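Local coordinates for ancestral congerin Con-anc (PDB 3AJY), which probably binds beta-galactosides as a galectin, being a reconstructed ancestor of the fish congerins, and holds a galactose-containing glycan, at residues A[30-35]-A[122-127]; A[42-47]-A[59-64]. All coordinates share one frame; numbering follows the deposited sequence.

Contact 1: A[30-35]-A[122-127]; sequences RFSINV and SLAGDA. With GAL (beta-D-galactopyranose), chain C.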
loop_
_atom_site.group_PDB
_atom_site.type_symbol
_atom_site.label_atom_id
_atom_site.label_comp_id
_atom_site.label_asym_id
_atom_site.label_seq_id
_atom_site.Cartn_x
_atom_site.Cartn_y
_atom_site.Cartn_z
ATOM N N ARG A 30 -10.802 -19.487 5.229
ATOM C CA ARG A 30 -9.361 -19.214 5.131
ATOM C C ARG A 30 -9.160 -17.804 4.610
ATOM O O ARG A 30 -10.043 -17.245 3.962
ATOM C CB ARG A 30 -8.692 -20.196 4.158
ATOM C CG ARG A 30 -9.247 -20.049 2.719
ATOM C CD ARG A 30 -9.199 -21.315 1.858
ATOM N NE ARG A 30 -7.865 -21.607 1.399
ATOM C CZ ARG A 30 -7.479 -21.816 0.142
ATOM N NH1 ARG A 30 -6.205 -22.056 -0.063
ATOM N NH2 ARG A 30 -8.327 -21.808 -0.895
ATOM N N PHE A 31 -8.006 -17.209 4.900
ATOM C CA PHE A 31 -7.555 -16.056 4.148
ATOM C C PHE A 31 -6.042 -16.120 4.037
ATOM O O PHE A 31 -5.375 -16.691 4.914
ATOM C CB PHE A 31 -8.069 -14.735 4.754
ATOM C CG PHE A 31 -7.249 -14.227 5.907
ATOM C CD1 PHE A 31 -7.420 -14.751 7.181
ATOM C CD2 PHE A 31 -6.313 -13.209 5.716
ATOM C CE1 PHE A 31 -6.656 -14.271 8.262
ATOM C CE2 PHE A 31 -5.550 -12.731 6.786
ATOM C CZ PHE A 31 -5.724 -13.269 8.051
ATOM N N SER A 32 -5.498 -15.563 2.956
ATOM C CA SER A 32 -4.064 -15.647 2.683
ATOM C C SER A 32 -3.435 -14.301 2.393
ATOM O O SER A 32 -4.085 -13.372 1.915
ATOM C CB SER A 32 -3.761 -16.621 1.535
ATOM O OG SER A 32 -4.347 -16.178 0.325
ATOM N N ILE A 33 -2.163 -14.199 2.763
ATOM C CA ILE A 33 -1.311 -13.103 2.359
ATOM C C ILE A 33 -0.317 -13.717 1.404
ATOM O O ILE A 33 0.222 -14.778 1.682
ATOM C CB ILE A 33 -0.602 -12.461 3.587
ATOM C CG1 ILE A 33 -1.651 -11.889 4.557
ATOM C CG2 ILE A 33 0.422 -11.407 3.136
ATOM C CD1 ILE A 33 -2.689 -10.908 3.904
ATOM N N ASN A 34 -0.116 -13.076 0.258
ATOM C CA ASN A 34 0.752 -13.596 -0.789
ATOM C C ASN A 34 1.751 -12.552 -1.262
ATOM O O ASN A 34 1.379 -11.438 -1.618
ATOM C CB ASN A 34 -0.097 -14.051 -1.975
ATOM C CG ASN A 34 -1.196 -14.977 -1.558
ATOM O OD1 ASN A 34 -0.952 -16.139 -1.228
ATOM N ND2 ASN A 34 -2.417 -14.471 -1.555
ATOM N N VAL A 35 3.021 -12.912 -1.265
ATOM C CA VAL A 35 4.026 -12.000 -1.757
ATOM C C VAL A 35 4.967 -12.714 -2.723
ATOM O O VAL A 35 5.392 -13.835 -2.467
ATOM C CB VAL A 35 4.782 -11.304 -0.597
ATOM C CG1 VAL A 35 3.810 -10.432 0.214
ATOM C CG2 VAL A 35 5.409 -12.317 0.329
ATOM N N SER A 122 -0.862 -9.652 -2.544
ATOM C CA SER A 122 -2.314 -9.738 -2.522
ATOM C C SER A 122 -2.743 -10.339 -1.211
ATOM O O SER A 122 -1.939 -10.952 -0.510
ATOM C CB SER A 122 -2.827 -10.631 -3.657
ATOM O OG SER A 122 -2.457 -11.976 -3.414
ATOM N N LEU A 123 -4.019 -10.135 -0.898
ATOM C CA LEU A 123 -4.766 -10.934 0.048
ATOM C C LEU A 123 -5.822 -11.712 -0.742
ATOM O O LEU A 123 -6.449 -11.173 -1.668
ATOM C CB LEU A 123 -5.473 -10.013 1.038
ATOM C CG LEU A 123 -6.415 -10.643 2.056
ATOM C CD1 LEU A 123 -6.377 -9.892 3.363
ATOM C CD2 LEU A 123 -7.842 -10.691 1.538
ATOM N N ALA A 124 -6.044 -12.962 -0.356
ATOM C CA ALA A 124 -7.069 -13.775 -1.012
ATOM C C ALA A 124 -7.899 -14.436 0.045
ATOM O O ALA A 124 -7.472 -14.512 1.211
ATOM C CB ALA A 124 -6.427 -14.825 -1.936
ATOM N N GLY A 125 -9.094 -14.886 -0.334
ATOM C CA GLY A 125 -9.994 -15.543 0.600
ATOM C C GLY A 125 -10.889 -14.629 1.424
ATOM O O GLY A 125 -11.198 -13.508 1.028
ATOM N N ASP A 126 -11.304 -15.128 2.579
ATOM C CA ASP A 126 -12.390 -14.560 3.341
ATOM C C ASP A 126 -12.004 -13.433 4.308
ATOM O O ASP A 126 -12.267 -13.511 5.504
ATOM C CB ASP A 126 -13.088 -15.693 4.066
ATOM C CG ASP A 126 -13.507 -16.815 3.106
ATOM O OD1 ASP A 126 -13.280 -17.986 3.445
ATOM O OD2 ASP A 126 -14.028 -16.499 1.993
ATOM N N ALA A 127 -11.429 -12.371 3.758
ATOM C CA ALA A 127 -11.030 -11.176 4.529
ATOM C C ALA A 127 -10.981 -10.036 3.555
ATOM O O ALA A 127 -11.152 -10.240 2.348
ATOM C CB ALA A 127 -9.635 -11.393 5.183
HETATM C C1 GAL C . -4.094 -25.801 -1.828
HETATM C C2 GAL C . -5.094 -24.669 -2.040
HETATM C C3 GAL C . -4.411 -23.438 -2.629
HETATM C C4 GAL C . -3.178 -23.072 -1.794
HETATM C C5 GAL C . -2.252 -24.284 -1.654
HETATM C C6 GAL C . -0.987 -24.007 -0.823
HETATM O O2 GAL C . -6.120 -25.106 -2.900
HETATM O O3 GAL C . -5.346 -22.375 -2.627
HETATM O O4 GAL C . -3.589 -22.620 -0.517
HETATM O O5 GAL C . -2.960 -25.371 -1.088
HETATM O O6 GAL C . -0.134 -25.144 -0.844
#
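N34 reaches across to S122 with its side-chain amide: ND2 donates to S122 OG at 3.1 Å and, within its own strand, to S32 OG at 3.2 Å, both oxygens lying somewhat out of the amide plane. Two hydroxyls thus fix the rotation of the amide, while OD1 is taken by H45. In the same row the methyl CB of A124 sits 3.4 Å from S32 OG. On the other face, I33 and L123 cross obliquely, CD1 to CD1 at 3.9 Å, and the L123 methyl also nears F31 CD2; I33 continues onto I88 and I90 of the opposing sheet, as expected for the inner face of a galectin beta-sandwich. The antiparallel ladder ends at F31 and G125. At phi 85° a side chain on G125 would be jammed against the carbonyl O of A124 and would run into R30 O. D126, centre of an inverse gamma turn, then donates from N to R30 O at 2.8 Å, and A127 CB packs on F31 CB. The long side chain of R30 bends at chi3 (-75°), and its NH1 gives a nearly straight bond (175°) to galactose O3 at 2.7 Å.

Contact 2: A[42-47]-A[59-64]; sequences LSLHLD and IVLNSM. With GAL (beta-D-galactopyranose), chain C.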
loop_
_atom_site.group_PDB
_atom_site.type_symbol
_atom_site.label_atom_id
_atom_site.label_comp_id
_atom_site.label_asym_id
_atom_site.label_seq_id
_atom_site.Cartn_x
_atom_site.Cartn_y
_atom_site.Cartn_z
ATOM N N LEU A 42 4.934 -16.930 -6.418
ATOM C CA LEU A 42 4.922 -16.418 -5.061
ATOM C C LEU A 42 6.058 -17.013 -4.290
ATOM O O LEU A 42 6.284 -18.229 -4.355
ATOM C CB LEU A 42 3.610 -16.781 -4.357
ATOM C CG LEU A 42 2.257 -16.374 -4.939
ATOM C CD1 LEU A 42 1.173 -16.952 -4.042
ATOM C CD2 LEU A 42 2.132 -14.847 -5.027
ATOM N N SER A 43 6.770 -16.150 -3.567
ATOM C CA SER A 43 7.773 -16.581 -2.610
ATOM C C SER A 43 7.158 -17.023 -1.296
ATOM O O SER A 43 7.701 -17.911 -0.619
ATOM C CB SER A 43 8.789 -15.462 -2.354
ATOM O OG SER A 43 9.712 -15.379 -3.434
ATOM N N LEU A 44 6.043 -16.392 -0.919
ATOM C CA LEU A 44 5.385 -16.693 0.358
ATOM C C LEU A 44 3.887 -16.607 0.186
ATOM O O LEU A 44 3.371 -15.560 -0.168
ATOM C CB LEU A 44 5.776 -15.693 1.459
ATOM C CG LEU A 44 5.888 -16.085 2.940
ATOM C CD1 LEU A 44 5.564 -14.896 3.866
ATOM C CD2 LEU A 44 5.110 -17.323 3.358
ATOM N N HIS A 45 3.213 -17.717 0.456
ATOM C CA HIS A 45 1.759 -17.776 0.511
ATOM C C HIS A 45 1.481 -18.159 1.964
ATOM O O HIS A 45 1.855 -19.238 2.410
ATOM C CB HIS A 45 1.272 -18.842 -0.469
ATOM C CG HIS A 45 -0.120 -19.340 -0.225
ATOM N ND1 HIS A 45 -1.242 -18.581 -0.496
ATOM C CD2 HIS A 45 -0.576 -20.556 0.170
ATOM C CE1 HIS A 45 -2.330 -19.298 -0.243
ATOM N NE2 HIS A 45 -1.953 -20.498 0.163
ATOM N N LEU A 46 0.833 -17.264 2.695
ATOM C CA LEU A 46 0.537 -17.481 4.083
ATOM C C LEU A 46 -0.975 -17.669 4.245
ATOM O O LEU A 46 -1.721 -16.696 4.296
ATOM C CB LEU A 46 1.085 -16.277 4.871
ATOM C CG LEU A 46 1.072 -16.181 6.386
ATOM C CD1 LEU A 46 2.056 -17.178 7.017
ATOM C CD2 LEU A 46 1.435 -14.727 6.774
ATOM N N ASP A 47 -1.422 -18.923 4.321
ATOM C CA ASP A 47 -2.855 -19.245 4.310
ATOM C C ASP A 47 -3.318 -19.583 5.717
ATOM O O ASP A 47 -2.853 -20.559 6.309
ATOM C CB ASP A 47 -3.137 -20.423 3.357
ATOM C CG ASP A 47 -4.579 -20.443 2.824
ATOM O OD1 ASP A 47 -5.237 -19.386 2.793
ATOM O OD2 ASP A 47 -5.059 -21.531 2.402
ATOM N N ILE A 59 -2.114 -22.666 10.004
ATOM C CA ILE A 59 -1.516 -21.827 8.990
ATOM C C ILE A 59 -0.784 -22.741 8.050
ATOM O O ILE A 59 -0.103 -23.678 8.473
ATOM C CB ILE A 59 -0.540 -20.782 9.564
ATOM C CG1 ILE A 59 -1.233 -19.887 10.599
ATOM C CG2 ILE A 59 0.035 -19.928 8.440
ATOM C CD1 ILE A 59 -0.259 -18.944 11.330
ATOM N N VAL A 60 -0.973 -22.509 6.759
ATOM C CA VAL A 60 -0.241 -23.261 5.762
ATOM C C VAL A 60 0.649 -22.254 5.057
ATOM O O VAL A 60 0.180 -21.196 4.628
ATOM C CB VAL A 60 -1.206 -23.976 4.773
ATOM C CG1 VAL A 60 -0.427 -24.589 3.572
ATOM C CG2 VAL A 60 -2.019 -25.044 5.512
ATOM N N LEU A 61 1.931 -22.583 4.950
ATOM C CA LEU A 61 2.894 -21.754 4.243
ATOM C C LEU A 61 3.412 -22.514 3.050
ATOM O O LEU A 61 3.617 -23.713 3.114
ATOM C CB LEU A 61 4.074 -21.382 5.147
ATOM C CG LEU A 61 3.767 -20.630 6.446
ATOM C CD1 LEU A 61 3.405 -21.589 7.575
ATOM C CD2 LEU A 61 4.961 -19.789 6.834
ATOM N N ASN A 62 3.643 -21.812 1.956
ATOM C CA ASN A 62 4.105 -22.473 0.751
ATOM C C ASN A 62 4.597 -21.435 -0.211
ATOM O O ASN A 62 4.369 -20.251 -0.006
ATOM C CB ASN A 62 2.955 -23.290 0.131
ATOM C CG ASN A 62 3.447 -24.410 -0.765
ATOM O OD1 ASN A 62 4.642 -24.497 -1.078
ATOM N ND2 ASN A 62 2.514 -25.272 -1.211
ATOM N N SER A 63 5.257 -21.886 -1.274
ATOM C CA SER A 63 5.640 -21.020 -2.372
ATOM C C SER A 63 4.998 -21.588 -3.620
ATOM O O SER A 63 4.520 -22.724 -3.614
ATOM C CB SER A 63 7.162 -20.957 -2.530
ATOM O OG SER A 63 7.707 -22.207 -2.942
ATOM N N MET A 64 4.992 -20.792 -4.679
ATOM C CA MET A 64 4.370 -21.198 -5.916
ATOM C C MET A 64 5.202 -20.770 -7.103
ATOM O O MET A 64 5.831 -19.706 -7.092
ATOM C CB MET A 64 2.991 -20.571 -6.038
ATOM C CG MET A 64 2.184 -21.140 -7.138
ATOM S SD MET A 64 0.624 -20.308 -7.259
ATOM C CE MET A 64 -0.202 -21.503 -8.326
HETATM C C1 GAL C . -4.094 -25.801 -1.828
HETATM C C2 GAL C . -5.094 -24.669 -2.040
HETATM C C3 GAL C . -4.411 -23.438 -2.629
HETATM C C4 GAL C . -3.178 -23.072 -1.794
HETATM C C5 GAL C . -2.252 -24.284 -1.654
HETATM C C6 GAL C . -0.987 -24.007 -0.823
HETATM O O2 GAL C . -6.120 -25.106 -2.900
HETATM O O3 GAL C . -5.346 -22.375 -2.627
HETATM O O4 GAL C . -3.589 -22.620 -0.517
HETATM O O5 GAL C . -2.960 -25.371 -1.088
HETATM O O6 GAL C . -0.134 -25.144 -0.844
#
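L42 and M64, H45 and N62, and D47 and V60 are the hydrogen-bonded pairs of an antiparallel ladder (strand axes at 154°), whose register slips by one residue between the first two pairs, at a beta bulge. With CG anti to the backbone N (chi1 161°), H45 turns the NE2 edge of its imidazole to galactose: NE2 shares a hydrogen bond of 2.8 Å with galactose O4, and ND1 is engaged by N34, which limits rotation of the ring. N62 projects on the same face, and its amide swings out toward the sugar. Its ND2 donates to galactose O6 at 2.7 Å with a fairly straight N-H (166°) and also to E70 O, while OD1 accepts a bent bond from the backbone N of S63 and another from R112 NH1; together they hold the amide in place. D47 OD2 stays 3.4 Å from galactose O4 and forms salt bridges with R30 NH1 and R49 NH1, the first of which would orient R30 toward the sugar. On the reverse face L46 CD1 leans over the neighbouring strand and touches both I59 CG2 (3.7 Å) and L61 CG (3.9 Å); L46 and L61 run alongside each other, and L46 continues onto I99 of the second sheet. A sugar-binding face carrying H45, D47 and N62, backed by the aliphatic L46 and L61, is characteristic of the galectin carbohydrate-recognition site.

Contacts 1 and 2 lie in one antiparallel sheet, their centres about 10 Å apart, joined where strand 30-35 runs beside strand 41-52. The seam is held by the backbone, I33 O to L46 N at 2.8 Å, and by a probable side-chain hydrogen bond, N34 OD1 to H45 ND1 at 2.6 Å. N34, itself fixed within contact 1, thereby acts as a second-shell residue for the H45 of contact 2. Both contacts reach the same galactose: 30-35 supplies R30, 42-47 supplies H45, with D47 close by, and 59-64 supplies N62. Y52 and E72, outside all four segments, hydrogen-bond to the sugar too, and W69 belongs to the same pocket.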